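Local coordinates for mandelate racemase / muconate lactonizing enzyme, C-terminal domain protein (PDB 4JHM), which is of unknown function but belongs to the enolase superfamily, pairing an N-terminal domain with a C-terminal domain of the TIM-barrel type, at residues N321-F326 and G346-P351; Y327-F332 and I340-E345; L296-M301 and A308-V313; G302-Q307 and L334-Q339. All coordinates share one frame; numbering follows the deposited sequence.

Interaction 1 of 4, residues N321-F326 and G346-P351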
loop_
_atom_site.group_PDB
_atom_site.type_symbol
_atom_site.label_atom_id
_atom_site.label_comp_id
_atom_site.label_asym_id
_atom_site.label_seq_id
_atom_site.Cartn_x
_atom_site.Cartn_y
_atom_site.Cartn_z
ATOM N N ASN A 321 -2.511 18.094 26.958
ATOM C CA ASN A 321 -3.162 19.381 27.213
ATOM C C ASN A 321 -3.911 19.451 28.532
ATOM O O ASN A 321 -4.046 20.531 29.099
ATOM C CB ASN A 321 -4.156 19.720 26.101
ATOM C CG ASN A 321 -3.492 19.915 24.755
ATOM O OD1 ASN A 321 -2.406 20.481 24.656
ATOM N ND2 ASN A 321 -4.154 19.457 23.706
ATOM N N PHE A 322 -4.416 18.323 29.020
ATOM C CA PHE A 322 -5.267 18.354 30.212
ATOM C C PHE A 322 -4.969 17.287 31.265
ATOM O O PHE A 322 -4.329 16.272 30.999
ATOM C CB PHE A 322 -6.740 18.232 29.816
ATOM C CG PHE A 322 -7.215 19.310 28.890
ATOM C CD1 PHE A 322 -7.584 20.552 29.382
ATOM C CD2 PHE A 322 -7.313 19.074 27.525
ATOM C CE1 PHE A 322 -8.028 21.547 28.530
ATOM C CE2 PHE A 322 -7.758 20.064 26.668
ATOM C CZ PHE A 322 -8.114 21.303 27.172
ATOM N N PHE A 323 -5.461 17.552 32.468
ATOM C CA PHE A 323 -5.469 16.599 33.567
ATOM C C PHE A 323 -6.927 16.324 33.878
ATOM O O PHE A 323 -7.684 17.250 34.174
ATOM C CB PHE A 323 -4.776 17.193 34.797
ATOM C CG PHE A 323 -5.122 16.506 36.084
ATOM C CD1 PHE A 323 -6.209 16.919 36.835
ATOM C CD2 PHE A 323 -4.350 15.460 36.558
ATOM C CE1 PHE A 323 -6.526 16.295 38.031
ATOM C CE2 PHE A 323 -4.662 14.829 37.753
ATOM C CZ PHE A 323 -5.751 15.247 38.489
ATOM N N GLU A 324 -7.324 15.060 33.785
ATOM C CA GLU A 324 -8.703 14.678 34.044
ATOM C C GLU A 324 -9.017 14.851 35.529
ATOM O O GLU A 324 -8.410 14.209 36.384
ATOM C CB GLU A 324 -8.944 13.235 33.606
ATOM C CG GLU A 324 -10.365 12.745 33.828
ATOM C CD GLU A 324 -10.656 11.442 33.115
ATOM O OE1 GLU A 324 -11.841 11.191 32.819
ATOM O OE2 GLU A 324 -9.708 10.668 32.849
ATOM N N GLN A 325 -9.961 15.734 35.826
ATOM C CA GLN A 325 -10.371 15.982 37.200
ATOM C C GLN A 325 -11.855 15.700 37.356
ATOM O O GLN A 325 -12.696 16.482 36.903
ATOM C CB GLN A 325 -10.090 17.434 37.588
ATOM C CG GLN A 325 -10.558 17.800 38.988
ATOM C CD GLN A 325 -9.625 17.283 40.062
ATOM O OE1 GLN A 325 -9.900 16.275 40.715
ATOM N NE2 GLN A 325 -8.505 17.965 40.240
ATOM N N PHE A 326 -12.177 14.581 37.992
ATOM C CA PHE A 326 -13.565 14.275 38.284
ATOM C C PHE A 326 -14.083 15.247 39.339
ATOM O O PHE A 326 -13.425 15.497 40.348
ATOM C CB PHE A 326 -13.734 12.836 38.764
ATOM C CG PHE A 326 -15.161 12.464 39.017
ATOM C CD1 PHE A 326 -15.945 11.942 37.998
ATOM C CD2 PHE A 326 -15.731 12.665 40.262
ATOM C CE1 PHE A 326 -17.270 11.611 38.223
ATOM C CE2 PHE A 326 -17.054 12.337 40.495
ATOM C CZ PHE A 326 -17.825 11.809 39.473
ATOM N N GLY A 346 -8.301 27.414 36.459
ATOM C CA GLY A 346 -8.511 26.210 35.661
ATOM C C GLY A 346 -7.316 25.273 35.677
ATOM O O GLY A 346 -7.265 24.300 34.908
ATOM N N TYR A 347 -6.359 25.560 36.559
ATOM C CA TYR A 347 -5.113 24.799 36.627
ATOM C C TYR A 347 -5.064 23.868 37.830
ATOM O O TYR A 347 -5.420 24.252 38.940
ATOM C CB TYR A 347 -3.909 25.746 36.685
ATOM C CG TYR A 347 -3.715 26.578 35.440
ATOM C CD1 TYR A 347 -2.992 26.093 34.358
ATOM C CD2 TYR A 347 -4.255 27.849 35.347
ATOM C CE1 TYR A 347 -2.816 26.854 33.217
ATOM C CE2 TYR A 347 -4.083 28.620 34.215
ATOM C CZ TYR A 347 -3.365 28.120 33.153
ATOM O OH TYR A 347 -3.204 28.897 32.030
ATOM N N VAL A 348 -4.620 22.637 37.594
ATOM C CA VAL A 348 -4.286 21.719 38.672
ATOM C C VAL A 348 -2.785 21.812 38.925
ATOM O O VAL A 348 -1.996 21.886 37.978
ATOM C CB VAL A 348 -4.648 20.271 38.313
ATOM C CG1 VAL A 348 -3.686 19.727 37.271
ATOM C CG2 VAL A 348 -4.621 19.395 39.552
ATOM N N HIS A 349 -2.389 21.815 40.197
ATOM C CA HIS A 349 -0.983 21.983 40.559
ATOM C C HIS A 349 -0.345 20.698 41.067
ATOM O O HIS A 349 -0.994 19.889 41.720
ATOM C CB HIS A 349 -0.841 23.064 41.631
ATOM C CG HIS A 349 -1.097 24.447 41.125
ATOM N ND1 HIS A 349 -0.099 25.249 40.616
ATOM C CD2 HIS A 349 -2.239 25.169 41.044
ATOM C CE1 HIS A 349 -0.615 26.406 40.244
ATOM N NE2 HIS A 349 -1.912 26.383 40.493
ATOM N N ALA A 350 0.938 20.525 40.768
ATOM C CA ALA A 350 1.706 19.423 41.321
ATOM C C ALA A 350 1.689 19.531 42.834
ATOM O O ALA A 350 1.900 20.614 43.373
ATOM C CB ALA A 350 3.135 19.467 40.818
ATOM N N PRO A 351 1.430 18.409 43.525
ATOM C CA PRO A 351 1.416 18.379 44.993
ATOM C C PRO A 351 2.736 18.836 45.609
ATOM O O PRO A 351 3.725 19.020 44.900
ATOM C CB PRO A 351 1.152 16.906 45.318
ATOM C CG PRO A 351 0.472 16.358 44.105
ATOM C CD PRO A 351 1.040 17.113 42.939
#

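Interaction 2 of 4, residues Y327-F332 and I340-E345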
loop_
_atom_site.group_PDB
_atom_site.type_symbol
_atom_site.label_atom_id
_atom_site.label_comp_id
_atom_site.label_asym_id
_atom_site.label_seq_id
_atom_site.Cartn_x
_atom_site.Cartn_y
_atom_site.Cartn_z
ATOM N N TYR A 327 -15.271 15.787 39.091
ATOM C CA TYR A 327 -15.865 16.803 39.949
ATOM C C TYR A 327 -17.296 16.357 40.232
ATOM O O TYR A 327 -18.035 16.051 39.293
ATOM C CB TYR A 327 -15.824 18.158 39.225
ATOM C CG TYR A 327 -16.176 19.361 40.072
ATOM C CD1 TYR A 327 -15.479 19.645 41.240
ATOM C CD2 TYR A 327 -17.191 20.231 39.686
ATOM C CE1 TYR A 327 -15.797 20.746 42.011
ATOM C CE2 TYR A 327 -17.518 21.338 40.451
ATOM C CZ TYR A 327 -16.819 21.590 41.612
ATOM O OH TYR A 327 -17.137 22.691 42.377
ATOM N N PRO A 328 -17.697 16.289 41.518
ATOM C CA PRO A 328 -16.993 16.672 42.753
ATOM C C PRO A 328 -15.757 15.827 43.060
ATOM O O PRO A 328 -15.526 14.810 42.410
ATOM C CB PRO A 328 -18.046 16.454 43.850
ATOM C CG PRO A 328 -19.344 16.243 43.147
ATOM C CD PRO A 328 -19.003 15.677 41.811
ATOM N N TYR A 329 -14.982 16.252 44.058
ATOM C CA TYR A 329 -13.728 15.589 44.406
ATOM C C TYR A 329 -13.909 14.585 45.532
ATOM O O TYR A 329 -13.377 13.479 45.486
ATOM C CB TYR A 329 -12.688 16.605 44.884
ATOM C CG TYR A 329 -12.577 17.876 44.075
ATOM C CD1 TYR A 329 -12.194 17.842 42.741
ATOM C CD2 TYR A 329 -12.814 19.117 44.660
ATOM C CE1 TYR A 329 -12.074 19.007 42.007
ATOM C CE2 TYR A 329 -12.698 20.286 43.933
ATOM C CZ TYR A 329 -12.326 20.226 42.608
ATOM O OH TYR A 329 -12.206 21.380 41.873
ATOM N N GLU A 330 -14.656 14.998 46.549
ATOM C CA GLU A 330 -14.699 14.316 47.843
ATOM C C GLU A 330 -14.626 12.789 47.769
ATOM O O GLU A 330 -13.860 12.167 48.505
ATOM C CB GLU A 330 -15.952 14.738 48.616
ATOM C CG GLU A 330 -15.947 16.194 49.073
ATOM C CD GLU A 330 -16.299 17.180 47.968
ATOM O OE1 GLU A 330 -16.572 18.355 48.288
ATOM O OE2 GLU A 330 -16.309 16.789 46.782
ATOM N N ALA A 331 -15.422 12.186 46.895
ATOM C CA ALA A 331 -15.492 10.731 46.825
ATOM C C ALA A 331 -14.103 10.115 46.657
ATOM O O ALA A 331 -13.742 9.169 47.360
ATOM C CB ALA A 331 -16.408 10.299 45.690
ATOM N N PHE A 332 -13.325 10.666 45.729
ATOM C CA PHE A 332 -12.004 10.133 45.410
ATOM C C PHE A 332 -10.903 10.705 46.302
ATOM O O PHE A 332 -9.720 10.608 45.980
ATOM C CB PHE A 332 -11.678 10.402 43.942
ATOM C CG PHE A 332 -12.583 9.686 42.987
ATOM C CD1 PHE A 332 -12.534 8.305 42.871
ATOM C CD2 PHE A 332 -13.481 10.387 42.201
ATOM C CE1 PHE A 332 -13.366 7.638 41.997
ATOM C CE2 PHE A 332 -14.315 9.721 41.319
ATOM C CZ PHE A 332 -14.258 8.346 41.220
ATOM N N ILE A 340 -5.674 17.169 45.415
ATOM C CA ILE A 340 -5.365 17.711 44.103
ATOM C C ILE A 340 -6.641 18.266 43.484
ATOM O O ILE A 340 -7.342 17.572 42.758
ATOM C CB ILE A 340 -4.745 16.644 43.181
ATOM C CG1 ILE A 340 -3.454 16.107 43.809
ATOM C CG2 ILE A 340 -4.465 17.232 41.807
ATOM C CD1 ILE A 340 -2.760 15.034 43.000
ATOM N N ARG A 341 -6.940 19.523 43.792
ATOM C CA ARG A 341 -8.133 20.177 43.281
ATOM C C ARG A 341 -7.774 21.169 42.183
ATOM O O ARG A 341 -6.602 21.375 41.879
ATOM C CB ARG A 341 -8.864 20.885 44.420
ATOM C CG ARG A 341 -9.079 19.991 45.630
ATOM C CD ARG A 341 -10.119 20.542 46.591
ATOM N NE ARG A 341 -10.840 19.457 47.249
ATOM C CZ ARG A 341 -11.858 19.625 48.086
ATOM N NH1 ARG A 341 -12.287 20.844 48.389
ATOM N NH2 ARG A 341 -12.449 18.566 48.621
ATOM N N THR A 342 -8.793 21.779 41.590
ATOM C CA THR A 342 -8.606 22.681 40.462
ATOM C C THR A 342 -8.794 24.124 40.919
ATOM O O THR A 342 -9.844 24.480 41.452
ATOM C CB THR A 342 -9.598 22.348 39.329
ATOM O OG1 THR A 342 -9.264 21.072 38.755
ATOM C CG2 THR A 342 -9.571 23.416 38.245
ATOM N N ASP A 343 -7.775 24.954 40.714
ATOM C CA ASP A 343 -7.811 26.328 41.210
ATOM C C ASP A 343 -8.747 27.203 40.370
ATOM O O ASP A 343 -9.388 26.726 39.429
ATOM C CB ASP A 343 -6.397 26.923 41.278
ATOM C CG ASP A 343 -5.861 27.332 39.919
ATOM O OD1 ASP A 343 -6.647 27.379 38.951
ATOM O OD2 ASP A 343 -4.648 27.614 39.821
ATOM N N LYS A 344 -8.819 28.484 40.719
ATOM C CA LYS A 344 -9.803 29.394 40.137
ATOM C C LYS A 344 -9.498 29.760 38.681
ATOM O O LYS A 344 -10.353 30.313 37.988
ATOM C CB LYS A 344 -9.898 30.665 40.983
ATOM C CG LYS A 344 -11.238 31.375 40.891
ATOM C CD LYS A 344 -12.318 30.625 41.655
ATOM C CE LYS A 344 -13.677 31.287 41.507
ATOM N NZ LYS A 344 -13.690 32.686 42.014
ATOM N N GLU A 345 -8.286 29.456 38.223
ATOM C CA GLU A 345 -7.869 29.777 36.859
ATOM C C GLU A 345 -8.019 28.592 35.906
ATOM O O GLU A 345 -7.875 28.745 34.695
ATOM C CB GLU A 345 -6.417 30.258 36.844
ATOM C CG GLU A 345 -6.193 31.578 37.564
ATOM C CD GLU A 345 -4.999 32.344 37.026
ATOM O OE1 GLU A 345 -4.904 33.560 37.291
ATOM O OE2 GLU A 345 -4.158 31.733 36.331
#

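Interaction 3 of 4, residues L296-M301 and A308-V313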
loop_
_atom_site.group_PDB
_atom_site.type_symbol
_atom_site.label_atom_id
_atom_site.label_comp_id
_atom_site.label_asym_id
_atom_site.label_seq_id
_atom_site.Cartn_x
_atom_site.Cartn_y
_atom_site.Cartn_z
ATOM N N LEU A 296 -0.464 12.843 24.623
ATOM C CA LEU A 296 -0.965 11.740 25.413
ATOM C C LEU A 296 -1.883 12.308 26.480
ATOM O O LEU A 296 -1.420 12.764 27.518
ATOM C CB LEU A 296 0.187 10.970 26.065
ATOM C CG LEU A 296 -0.179 9.584 26.621
ATOM C CD1 LEU A 296 1.061 8.792 27.000
ATOM C CD2 LEU A 296 -1.119 9.678 27.812
ATOM N N GLU A 297 -3.184 12.293 26.224
ATOM C CA GLU A 297 -4.153 12.802 27.186
ATOM C C GLU A 297 -4.407 11.752 28.257
ATOM O O GLU A 297 -5.036 10.730 27.996
ATOM C CB GLU A 297 -5.456 13.180 26.483
ATOM C CG GLU A 297 -5.273 14.236 25.407
ATOM C CD GLU A 297 -4.583 15.493 25.915
ATOM O OE1 GLU A 297 -4.827 15.876 27.077
ATOM O OE2 GLU A 297 -3.809 16.109 25.147
ATOM N N ILE A 298 -3.909 12.012 29.461
ATOM C CA ILE A 298 -3.947 11.035 30.544
ATOM C C ILE A 298 -5.359 10.746 31.016
ATOM O O ILE A 298 -6.213 11.629 31.082
ATOM C CB ILE A 298 -3.130 11.496 31.778
ATOM C CG1 ILE A 298 -3.542 12.908 32.207
ATOM C CG2 ILE A 298 -1.637 11.443 31.488
ATOM C CD1 ILE A 298 -2.847 13.404 33.457
ATOM N N GLN A 299 -5.591 9.486 31.343
ATOM C CA GLN A 299 -6.791 9.098 32.038
ATOM C C GLN A 299 -6.466 9.124 33.523
ATOM O O GLN A 299 -6.021 8.126 34.090
ATOM C CB GLN A 299 -7.221 7.704 31.596
ATOM C CG GLN A 299 -8.300 7.090 32.459
ATOM C CD GLN A 299 -9.218 6.200 31.664
ATOM O OE1 GLN A 299 -9.332 5.005 31.933
ATOM N NE2 GLN A 299 -9.872 6.775 30.664
ATOM N N SER A 300 -6.666 10.281 34.143
ATOM C CA SER A 300 -6.319 10.461 35.547
ATOM C C SER A 300 -7.551 10.432 36.439
ATOM O O SER A 300 -7.493 10.855 37.581
ATOM C CB SER A 300 -5.581 11.784 35.746
ATOM O OG SER A 300 -6.472 12.886 35.676
HETATM N N MSE A 301 -8.663 9.929 35.914
HETATM C CA MSE A 301 -9.884 9.793 36.703
HETATM C C MSE A 301 -9.711 8.702 37.721
HETATM O O MSE A 301 -9.433 7.559 37.374
HETATM C CB MSE A 301 -11.053 9.465 35.784
HETATM C CG MSE A 301 -11.974 8.408 36.382
HETATM SE SE MSE A 301 -13.805 9.115 36.447
HETATM C CE MSE A 301 -14.602 8.026 35.006
ATOM N N ALA A 308 -2.431 11.515 41.025
ATOM C CA ALA A 308 -1.075 12.057 41.135
ATOM C C ALA A 308 -0.096 11.367 40.187
ATOM O O ALA A 308 0.701 12.025 39.519
ATOM C CB ALA A 308 -0.581 11.952 42.573
ATOM N N ALA A 309 -0.167 10.041 40.137
ATOM C CA ALA A 309 0.725 9.241 39.302
ATOM C C ALA A 309 0.747 9.749 37.867
ATOM O O ALA A 309 1.811 9.913 37.277
ATOM C CB ALA A 309 0.299 7.781 39.328
ATOM N N ASN A 310 -0.439 9.990 37.317
ATOM C CA ASN A 310 -0.577 10.501 35.960
ATOM C C ASN A 310 -0.183 11.970 35.870
ATOM O O ASN A 310 0.523 12.384 34.946
ATOM C CB ASN A 310 -2.019 10.327 35.476
ATOM C CG ASN A 310 -2.447 8.870 35.412
ATOM O OD1 ASN A 310 -2.060 8.134 34.503
ATOM N ND2 ASN A 310 -3.263 8.450 36.372
ATOM N N LEU A 311 -0.641 12.764 36.830
ATOM C CA LEU A 311 -0.362 14.192 36.811
ATOM C C LEU A 311 1.142 14.436 36.714
ATOM O O LEU A 311 1.595 15.332 35.996
ATOM C CB LEU A 311 -0.933 14.870 38.057
ATOM C CG LEU A 311 -0.505 16.325 38.282
ATOM C CD1 LEU A 311 -0.850 17.205 37.091
ATOM C CD2 LEU A 311 -1.145 16.877 39.544
ATOM N N HIS A 312 1.915 13.632 37.436
ATOM C CA HIS A 312 3.355 13.817 37.487
ATOM C C HIS A 312 3.991 13.593 36.124
ATOM O O HIS A 312 4.786 14.401 35.646
ATOM C CB HIS A 312 3.977 12.881 38.523
ATOM C CG HIS A 312 3.988 13.448 39.905
ATOM N ND1 HIS A 312 4.858 14.444 40.288
ATOM C CD2 HIS A 312 3.232 13.169 40.991
ATOM C CE1 HIS A 312 4.641 14.751 41.553
ATOM N NE2 HIS A 312 3.659 13.993 42.004
ATOM N N VAL A 313 3.632 12.488 35.497
ATOM C CA VAL A 313 4.165 12.171 34.191
ATOM C C VAL A 313 3.810 13.284 33.205
ATOM O O VAL A 313 4.641 13.690 32.400
ATOM C CB VAL A 313 3.635 10.811 33.700
ATOM C CG1 VAL A 313 4.244 10.450 32.356
ATOM C CG2 VAL A 313 3.939 9.733 34.730
#

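Interaction 4 of 4, residues G302-Q307 and L334-Q339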
loop_
_atom_site.group_PDB
_atom_site.type_symbol
_atom_site.label_atom_id
_atom_site.label_comp_id
_atom_site.label_asym_id
_atom_site.label_seq_id
_atom_site.Cartn_x
_atom_site.Cartn_y
_atom_site.Cartn_z
ATOM N N GLY A 302 -9.871 9.048 38.993
ATOM C CA GLY A 302 -9.737 8.076 40.073
ATOM C C GLY A 302 -9.364 8.717 41.396
ATOM O O GLY A 302 -9.592 9.906 41.602
ATOM N N TYR A 303 -8.784 7.925 42.290
ATOM C CA TYR A 303 -8.408 8.402 43.614
ATOM C C TYR A 303 -7.099 9.160 43.546
ATOM O O TYR A 303 -6.329 8.973 42.609
ATOM C CB TYR A 303 -8.282 7.230 44.577
ATOM C CG TYR A 303 -9.593 6.536 44.832
ATOM C CD1 TYR A 303 -10.449 6.976 45.834
ATOM C CD2 TYR A 303 -9.984 5.449 44.067
ATOM C CE1 TYR A 303 -11.657 6.346 46.070
ATOM C CE2 TYR A 303 -11.188 4.813 44.295
ATOM C CZ TYR A 303 -12.019 5.265 45.299
ATOM O OH TYR A 303 -13.213 4.631 45.524
ATOM N N THR A 304 -6.842 10.003 44.544
ATOM C CA THR A 304 -5.731 10.953 44.476
ATOM C C THR A 304 -4.407 10.311 44.058
ATOM O O THR A 304 -3.629 10.916 43.312
ATOM C CB THR A 304 -5.544 11.717 45.799
ATOM O OG1 THR A 304 -5.985 10.902 46.887
ATOM C CG2 THR A 304 -6.352 13.012 45.784
ATOM N N LEU A 305 -4.152 9.092 44.525
ATOM C CA LEU A 305 -2.958 8.363 44.106
ATOM C C LEU A 305 -2.967 8.108 42.603
ATOM O O LEU A 305 -1.967 8.334 41.919
ATOM C CB LEU A 305 -2.833 7.041 44.863
ATOM C CG LEU A 305 -1.972 7.116 46.120
ATOM C CD1 LEU A 305 -2.098 5.839 46.933
ATOM C CD2 LEU A 305 -0.521 7.375 45.740
ATOM N N THR A 306 -4.096 7.626 42.092
ATOM C CA THR A 306 -4.260 7.466 40.653
ATOM C C THR A 306 -4.106 8.821 39.965
ATOM O O THR A 306 -3.483 8.927 38.913
ATOM C CB THR A 306 -5.638 6.883 40.295
ATOM O OG1 THR A 306 -5.667 5.481 40.595
ATOM C CG2 THR A 306 -5.932 7.089 38.821
ATOM N N GLN A 307 -4.677 9.856 40.572
ATOM C CA GLN A 307 -4.611 11.196 40.012
ATOM C C GLN A 307 -3.172 11.681 39.934
ATOM O O GLN A 307 -2.741 12.191 38.909
ATOM C CB GLN A 307 -5.436 12.169 40.857
ATOM C CG GLN A 307 -6.925 11.865 40.889
ATOM C CD GLN A 307 -7.697 12.812 41.787
ATOM O OE1 GLN A 307 -7.416 14.010 41.829
ATOM N NE2 GLN A 307 -8.679 12.281 42.506
ATOM N N LEU A 334 -10.700 9.683 49.526
ATOM C CA LEU A 334 -10.704 8.744 50.652
ATOM C C LEU A 334 -9.372 8.687 51.399
ATOM O O LEU A 334 -8.311 8.568 50.792
ATOM C CB LEU A 334 -11.060 7.330 50.174
ATOM C CG LEU A 334 -12.474 6.832 50.484
ATOM C CD1 LEU A 334 -13.497 7.462 49.552
ATOM C CD2 LEU A 334 -12.531 5.316 50.384
ATOM N N ALA A 335 -9.444 8.769 52.724
ATOM C CA ALA A 335 -8.279 8.572 53.588
ATOM C C ALA A 335 -7.030 9.300 53.093
ATOM O O ALA A 335 -5.908 8.831 53.301
ATOM C CB ALA A 335 -7.989 7.085 53.728
ATOM N N SER A 336 -7.227 10.444 52.448
ATOM C CA SER A 336 -6.114 11.201 51.900
ATOM C C SER A 336 -5.918 12.527 52.621
ATOM O O SER A 336 -6.859 13.297 52.792
ATOM C CB SER A 336 -6.335 11.475 50.418
ATOM O OG SER A 336 -5.176 12.064 49.853
ATOM N N LYS A 337 -4.679 12.786 53.025
ATOM C CA LYS A 337 -4.308 14.064 53.610
ATOM C C LYS A 337 -3.912 15.054 52.514
ATOM O O LYS A 337 -3.523 16.186 52.800
ATOM C CB LYS A 337 -3.148 13.869 54.582
ATOM C CG LYS A 337 -3.475 12.959 55.753
ATOM C CD LYS A 337 -2.230 12.630 56.559
ATOM C CE LYS A 337 -2.583 11.907 57.848
ATOM N NZ LYS A 337 -1.444 11.101 58.362
ATOM N N THR A 338 -4.014 14.619 51.263
ATOM C CA THR A 338 -3.644 15.446 50.123
ATOM C C THR A 338 -4.858 15.714 49.253
ATOM O O THR A 338 -5.706 14.843 49.090
ATOM C CB THR A 338 -2.586 14.745 49.256
ATOM O OG1 THR A 338 -1.433 14.442 50.054
ATOM C CG2 THR A 338 -2.182 15.634 48.080
ATOM N N GLN A 339 -4.935 16.911 48.680
ATOM C CA GLN A 339 -6.050 17.260 47.804
ATOM C C GLN A 339 -5.582 17.914 46.508
ATOM O O GLN A 339 -5.154 19.066 46.496
ATOM C CB GLN A 339 -7.025 18.183 48.528
ATOM C CG GLN A 339 -7.729 17.523 49.700
ATOM C CD GLN A 339 -8.760 18.429 50.343
ATOM O OE1 GLN A 339 -9.826 17.976 50.752
ATOM N NE2 GLN A 339 -8.448 19.719 50.430
#

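Interaction 1 of 4, residues N321-F326 and G346-P351
Two strands of the curled sheet in the C-terminal domain meet here through side chains alone: Phe323 on strand 323-326 and Val348 on strand 347-349. Their alpha carbons stay 7.3 Å apart at Phe323 CA and Val348 CA, and no hydrogen bond joins the two segments, because each strand pairs with 133-139 instead of with the other. Val348 meets the phenylalanine with both of its methyls. CG1 lies against the root of the side chain, 3.7 Å from Phe323 CB. The second methyl, CG2, rides over one face of the ring, nearer the ring's rim than its centre, in a CH-pi contact 4.3 Å from the ring centroid and 25° off the normal. Phe323 places its ring for this by setting CG trans to the backbone N (chi1 161°), and the two side chains then cross at roughly a right angle. Gln325, two residues on along the strand, adds a lighter touch: its NE2 comes to 4.2 Å from Val348 CG2, while that amide nitrogen is hydrogen-bonded to Ile340 O. All three residues are buried. Strand 133-139 lies between the two strands as their common partner, parallel to 323-326 and antiparallel to 347-349, while Leu311 of helix 304-316 packs on both Phe323 and Val348, so that the pair is held between sheet and helix.

Interaction 2 of 4, residues Y327-F332 and I340-E345
Tyr329 and Arg341 carry this contact, an aromatic ring lying along the side chain of an arginine within the long loop that leads from strand 323-326 to strand 347-349. Arg341 lies over one face of the ring from CB outward, and that CB makes a CH-pi contact 4.2 Å from the ring centroid; CG, set anti to the carbonyl carbon (chi1 -50°), starts the chain across the ring. Further along the chain, Arg341 NE stands 3.3 Å from Tyr329 CD2, near the rim, with the ring and guanidinium planes 35° apart. Tyr327 CD1 lies over the opposite face of the tyrosine ring. The charge of Arg341 is met mainly by Glu333, to which NH2 forms a salt bridge, and NE too is hydrogen-bonded to a residue just beyond the segments. Glu330 adds only a looser electrostatic attraction: its OE1 is 4.1 Å from Arg341 NH2 and well out of the guanidinium plane, where no N-H points at it. At the phenol end, Thr342 N makes a weak bond of 3.4 Å to Tyr329 OH, although the position of that hydroxyl is doubtful. The hydroxyl of Thr342 is paired instead with Ser136 OG. In segment 340-345, Asp343 OD1 accepts from Glu345 N at 2.7 Å, forming an Asx turn, and Tyr347 N gives the same oxygen a second donor. OD2 is hydrogen-bonded to His349 NE2. Because the guanidinium reaches the ring only at its rim, the loop is joined here more by CH-pi and van der Waals contact of the arginine's aliphatic chain than by strong polar bonds.

Interaction 3 of 4, residues L296-M301 and A308-V313
Asn310 ND2 donates to Thr306 O, one turn back in the helix, and to Asp272 OD1, while OD1 of the same amide accepts from Ala273 N. These three bonds fix the rotation of a buried amide and hold its flat group beside the backbone of 296-301, where ND2 comes within 3.8 Å of Ser300 CA. Asn310 ND2 also approaches Gln299 O across the contact at 3.6 Å, too loosely to count as a hydrogen bond. With CG trans to the carbonyl carbon (chi1 -62°), the asparagine reaches toward that backbone and presents its CB to two neighbours. One is Ile298, whose CD1 lies 3.8 Å from Asn310 CB as the two side chains run alongside one another, pointing opposite ways. The other is Ser300, with Ser300 CB 3.9 Å from Asn310 CB. In the chain, 296-301 comes between helix 279-291 and helix 304-316, a place consistent with that of a barrel strand in a TIM-barrel, (beta/alpha)8-type domain, although its backbone is not regular enough to count as one. Helix 304-316 also meets Ile298 with its backbone: Ile298 CD1 reaches 4.1 Å from Leu311 N. Toward the neighbouring strand 323-326, Ser300 and Leu311 both pack on Phe323. Leu296 and Val313 both pack on Phe286 of helix 279-291.

Interaction 4 of 4, residues G302-Q307 and L334-Q339
Thr304, in the first turn of helix 304-316, and Ser336, in the loop 334-339, form the closer part of this contact. Thr304 OG1 lies 3.3 Å from Ser336 OG, a weak bond in which the threonine is the donor; the position of the serine oxygen is doubtful, so little weight rests on it. As modelled, Ser336 carries OG to Thr304 by setting it anti to the backbone N (chi1 -173°). The same threonine turns its methyl to the loop backbone, with CG2 3.8 Å from Thr338 O. The side chain of Thr338 is engaged differently, its OG1 bonding to Glu359 N. The start of the helix is tied by polar bonds: Tyr303 is at the N-cap position, its carbonyl O accepts from Gln307 N at 2.8 Å, and Gln307 NE2 reaches back to Gly302 O over 2.7 Å. That last bond is fairly straight, with an N-H...O angle of 151°, and it ties the residue before the cap to the end of the first turn. Tyr303 gives the looser part. Its ring meets Leu334 only at the edge and near its plane, CE1 standing 4.1 Å from Leu334 CD1, and the two side chains run at a slant to each other. Lys337 and Gln339 are exposed, whereas Tyr303 and Thr304 are buried. Tyr303 packs on strands 34-44 and 50-58 of the N-terminal domain's antiparallel sheet, so this helix start of the barrel domain lies against the other domain; Tyr303 also stacks edge-to-face with Phe332, whereas Ala335 rests on helix 362-368.

All four contacts lie within the C-terminal barrel domain and gather about helix 304-316 and the two short strands 323-326 and 347-349. Along the chain interaction 3 closes first, its loop 296-301 leading through segment 302-307 into the helix; interactions 1 and 2 follow in the strands and the long loop between them, interaction 2 lying within the span of interaction 1. Interaction 4 crosses the other three. Centres are about 9 Å apart for interactions 1 and 2 and for 1 and 3, against about 15 Å for 2 and 3. Contacts of Gln325 with Ile340, Phe332 with Thr304 and Ser300 with Gln307 join them into one continuous packed unit.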